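Local coordinates for open reading frame 2 (Aeromonas sobria, PDB 3WQB), which probably serves as a chaperone for a serine protease secreted by the same bacterium, binding it much as subtilisin propeptides bind their enzymes, at residues S81-A93 and L102-A116. Sequence-based numbering, arbitrary orientation.
Sequences SGTLLVEADDASA and LNFKQSSGGIALLEA
From Thr83 opposite Glu115 to Glu87 opposite Ile111, strands 83-87 and 111-116 run antiparallel at 150°, with near-straight bonds such as Leu84 N to Leu114 O at 2.7 Å (N-H...O 173°); Ala116 N to Gly82 O extends the pairing by one residue. Past the Glu87-Ile111 pair the ladder weakens: Ala88 N reaches Gly110 O in a weak bond of 3.2 Å. On one face Leu85 and Leu113 extend alongside each other in one direction, Leu85 CD2 pressing on Leu113 CG at 3.5 Å. Both leucines and Ile111 pack there against another protein chain, which also supplies a basic partner for Glu87. The opposite face is roofed by helices: Ala93 CB, from helix 90-98, sits 3.6 Å from Ala112 CB, and Leu96 and Ala97 cover Val86 and Leu114. Beneath that helix Val86 CG2 meets Leu114 CD1 at 3.8 Å. The order 136-141, 83-87, 111-116, 102-108 with both helices on this face is a ferredoxin-like βαββαβ arrangement, as in subtilisin propeptides. Next to helix 122-131, Leu84 and Leu102 meet nearly perpendicular, their CD1 atoms 3.6 Å apart. At the start of helix 90-98, Ser107 OG, held between its own backbone N and carbonyl carbon (chi1 69°), donates to Asp90 OD1 (2.5 Å) on the syn side. Both Asp90 OD1 and Ala93 CB meet the Phe104 ring at its edge. At the far end a water joins Thr83 OG1 to Glu115 OE1, 2.7 Å from each; Arg65 salt-bridges the same oxygen.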
# COMPACT_ATOMS: atom_id res chain seq x y z
N SER B 81 -21.88 11.83 -4.10
CA SER B 81 -22.63 10.68 -3.60
C SER B 81 -23.93 11.05 -2.89
O SER B 81 -24.86 10.24 -2.83
CB SER B 81 -21.77 9.83 -2.66
OG SER B 81 -21.60 10.47 -1.40
N GLY B 82 -23.99 12.27 -2.36
CA GLY B 82 -25.10 12.71 -1.52
C GLY B 82 -24.77 12.73 -0.04
O GLY B 82 -25.52 13.29 0.76
N THR B 83 -23.64 12.12 0.32
CA THR B 83 -23.19 12.04 1.71
C THR B 83 -22.23 13.18 2.06
O THR B 83 -21.37 13.55 1.25
CB THR B 83 -22.56 10.66 2.01
OG1 THR B 83 -23.56 9.65 1.87
CG2 THR B 83 -21.98 10.58 3.43
N LEU B 84 -22.41 13.73 3.26
CA LEU B 84 -21.50 14.70 3.85
C LEU B 84 -20.85 14.08 5.07
O LEU B 84 -21.53 13.47 5.91
CB LEU B 84 -22.26 15.96 4.29
CG LEU B 84 -23.02 16.77 3.23
CD1 LEU B 84 -24.19 17.48 3.88
CD2 LEU B 84 -22.11 17.76 2.57
N LEU B 85 -19.53 14.21 5.17
CA LEU B 85 -18.80 13.84 6.39
C LEU B 85 -18.66 15.09 7.23
O LEU B 85 -18.26 16.14 6.73
CB LEU B 85 -17.42 13.26 6.08
CG LEU B 85 -17.27 12.07 5.13
CD1 LEU B 85 -15.89 11.47 5.33
CD2 LEU B 85 -18.33 11.00 5.31
N VAL B 86 -19.01 14.98 8.51
CA VAL B 86 -18.98 16.10 9.44
C VAL B 86 -18.24 15.69 10.70
O VAL B 86 -18.54 14.65 11.29
CB VAL B 86 -20.43 16.57 9.78
CG1 VAL B 86 -20.44 17.54 10.95
CG2 VAL B 86 -21.08 17.20 8.57
N GLU B 87 -17.25 16.49 11.11
CA GLU B 87 -16.55 16.22 12.37
C GLU B 87 -17.34 16.80 13.55
O GLU B 87 -17.26 18.00 13.84
CB GLU B 87 -15.12 16.74 12.34
CG GLU B 87 -14.28 16.22 13.51
CD GLU B 87 -12.79 16.39 13.30
OE1 GLU B 87 -12.38 17.28 12.53
OE2 GLU B 87 -12.03 15.63 13.94
N ALA B 88 -18.11 15.94 14.19
CA ALA B 88 -18.93 16.30 15.34
C ALA B 88 -19.29 15.02 16.07
O ALA B 88 -19.36 13.95 15.46
CB ALA B 88 -20.20 17.01 14.87
N ASP B 89 -19.53 15.14 17.37
CA ASP B 89 -20.06 14.02 18.15
C ASP B 89 -21.48 13.70 17.66
O ASP B 89 -22.09 14.52 16.97
CB ASP B 89 -20.05 14.35 19.65
CG ASP B 89 -21.06 15.43 20.02
OD1 ASP B 89 -22.27 15.13 20.08
OD2 ASP B 89 -20.63 16.57 20.27
N ASP B 90 -21.99 12.53 18.02
CA ASP B 90 -23.30 12.06 17.55
C ASP B 90 -24.45 13.03 17.83
O ASP B 90 -25.22 13.35 16.92
CB ASP B 90 -23.62 10.67 18.13
CG ASP B 90 -22.77 9.57 17.52
OD1 ASP B 90 -22.12 9.82 16.47
OD2 ASP B 90 -22.73 8.46 18.08
N ALA B 91 -24.54 13.50 19.07
CA ALA B 91 -25.60 14.43 19.48
C ALA B 91 -25.52 15.76 18.74
O ALA B 91 -26.55 16.31 18.34
CB ALA B 91 -25.56 14.64 20.99
N SER B 92 -24.31 16.28 18.57
CA SER B 92 -24.08 17.50 17.80
C SER B 92 -24.39 17.30 16.32
O SER B 92 -24.98 18.16 15.67
CB SER B 92 -22.64 18.00 17.96
OG SER B 92 -22.42 18.50 19.27
N ALA B 93 -23.98 16.14 15.78
CA ALA B 93 -24.23 15.79 14.38
C ALA B 93 -25.72 15.59 14.09
O ALA B 93 -26.19 15.93 13.00
CB ALA B 93 -23.44 14.56 14.00
N LEU B 102 -30.95 17.36 6.73
CA LEU B 102 -30.15 16.20 6.35
C LEU B 102 -30.50 15.00 7.23
O LEU B 102 -31.09 15.16 8.30
CB LEU B 102 -28.65 16.50 6.49
CG LEU B 102 -28.05 17.75 5.83
CD1 LEU B 102 -26.70 18.07 6.45
CD2 LEU B 102 -27.94 17.59 4.31
N ASN B 103 -30.13 13.81 6.77
CA ASN B 103 -30.38 12.58 7.51
C ASN B 103 -29.10 11.99 8.10
O ASN B 103 -28.17 11.66 7.36
CB ASN B 103 -31.04 11.53 6.61
CG ASN B 103 -32.39 11.98 6.09
OD1 ASN B 103 -33.26 12.40 6.86
ND2 ASN B 103 -32.59 11.88 4.78
N PHE B 104 -29.06 11.86 9.42
CA PHE B 104 -27.96 11.16 10.10
C PHE B 104 -28.01 9.68 9.74
O PHE B 104 -29.01 9.01 9.99
CB PHE B 104 -28.03 11.34 11.62
CG PHE B 104 -26.94 10.61 12.37
CD1 PHE B 104 -25.79 11.29 12.77
CD2 PHE B 104 -27.06 9.26 12.67
CE1 PHE B 104 -24.77 10.63 13.46
CE2 PHE B 104 -26.05 8.58 13.36
CZ PHE B 104 -24.91 9.27 13.76
N LYS B 105 -26.91 9.19 9.17
CA LYS B 105 -26.83 7.79 8.76
C LYS B 105 -26.08 6.92 9.77
O LYS B 105 -26.58 5.89 10.20
CB LYS B 105 -26.19 7.68 7.37
CG LYS B 105 -27.06 8.17 6.22
CD LYS B 105 -27.94 7.06 5.63
CE LYS B 105 -29.27 6.93 6.34
NZ LYS B 105 -30.10 5.82 5.81
N GLN B 106 -24.88 7.36 10.12
CA GLN B 106 -23.98 6.60 10.99
C GLN B 106 -22.78 7.47 11.35
O GLN B 106 -22.60 8.55 10.79
CB GLN B 106 -23.49 5.33 10.28
CG GLN B 106 -22.56 5.61 9.09
CD GLN B 106 -22.28 4.37 8.28
OE1 GLN B 106 -21.50 3.50 8.69
NE2 GLN B 106 -22.91 4.28 7.11
N SER B 107 -21.96 6.99 12.27
CA SER B 107 -20.72 7.68 12.60
C SER B 107 -19.61 6.71 12.97
O SER B 107 -19.86 5.55 13.33
CB SER B 107 -20.94 8.69 13.72
OG SER B 107 -21.21 8.05 14.95
N SER B 108 -18.39 7.22 12.91
CA SER B 108 -17.21 6.47 13.31
C SER B 108 -16.08 7.45 13.56
O SER B 108 -15.88 8.37 12.76
CB SER B 108 -16.81 5.51 12.20
OG SER B 108 -15.77 4.65 12.61
N GLY B 109 -15.34 7.26 14.66
CA GLY B 109 -14.17 8.07 14.96
C GLY B 109 -14.43 9.56 15.10
O GLY B 109 -13.58 10.37 14.73
N GLY B 110 -15.62 9.91 15.59
CA GLY B 110 -16.00 11.31 15.76
C GLY B 110 -16.39 12.01 14.47
O GLY B 110 -16.51 13.23 14.42
N ILE B 111 -16.59 11.22 13.42
CA ILE B 111 -16.99 11.76 12.13
C ILE B 111 -18.30 11.13 11.68
O ILE B 111 -18.41 9.91 11.56
CB ILE B 111 -15.86 11.61 11.09
CG1 ILE B 111 -14.66 12.49 11.49
CG2 ILE B 111 -16.37 11.94 9.67
CD1 ILE B 111 -13.35 12.10 10.82
N ALA B 112 -19.31 11.97 11.47
CA ALA B 112 -20.63 11.50 11.10
C ALA B 112 -20.84 11.56 9.59
O ALA B 112 -20.32 12.44 8.92
CB ALA B 112 -21.69 12.32 11.81
N LEU B 113 -21.61 10.60 9.10
CA LEU B 113 -22.07 10.57 7.72
C LEU B 113 -23.53 11.02 7.69
O LEU B 113 -24.39 10.40 8.33
CB LEU B 113 -21.95 9.16 7.14
CG LEU B 113 -20.57 8.67 6.69
CD1 LEU B 113 -19.57 8.55 7.84
CD2 LEU B 113 -20.70 7.34 5.98
N LEU B 114 -23.77 12.12 7.00
CA LEU B 114 -25.11 12.68 6.84
C LEU B 114 -25.49 12.62 5.37
O LEU B 114 -24.67 12.92 4.50
CB LEU B 114 -25.16 14.12 7.36
CG LEU B 114 -24.53 14.46 8.71
CD1 LEU B 114 -24.64 15.96 8.97
CD2 LEU B 114 -25.15 13.68 9.88
N GLU B 115 -26.72 12.22 5.09
CA GLU B 115 -27.16 12.12 3.71
C GLU B 115 -28.11 13.25 3.35
O GLU B 115 -29.02 13.59 4.12
CB GLU B 115 -27.78 10.75 3.43
CG GLU B 115 -27.87 10.40 1.94
CD GLU B 115 -28.21 8.94 1.69
OE1 GLU B 115 -27.72 8.38 0.69
OE2 GLU B 115 -28.97 8.35 2.49
N ALA B 116 -27.88 13.84 2.18
CA ALA B 116 -28.73 14.91 1.68
C ALA B 116 -29.94 14.32 0.97
O ALA B 116 -29.85 13.28 0.31
CB ALA B 116 -27.95 15.82 0.75
O HOH W 1 -25.25 9.14 -0.18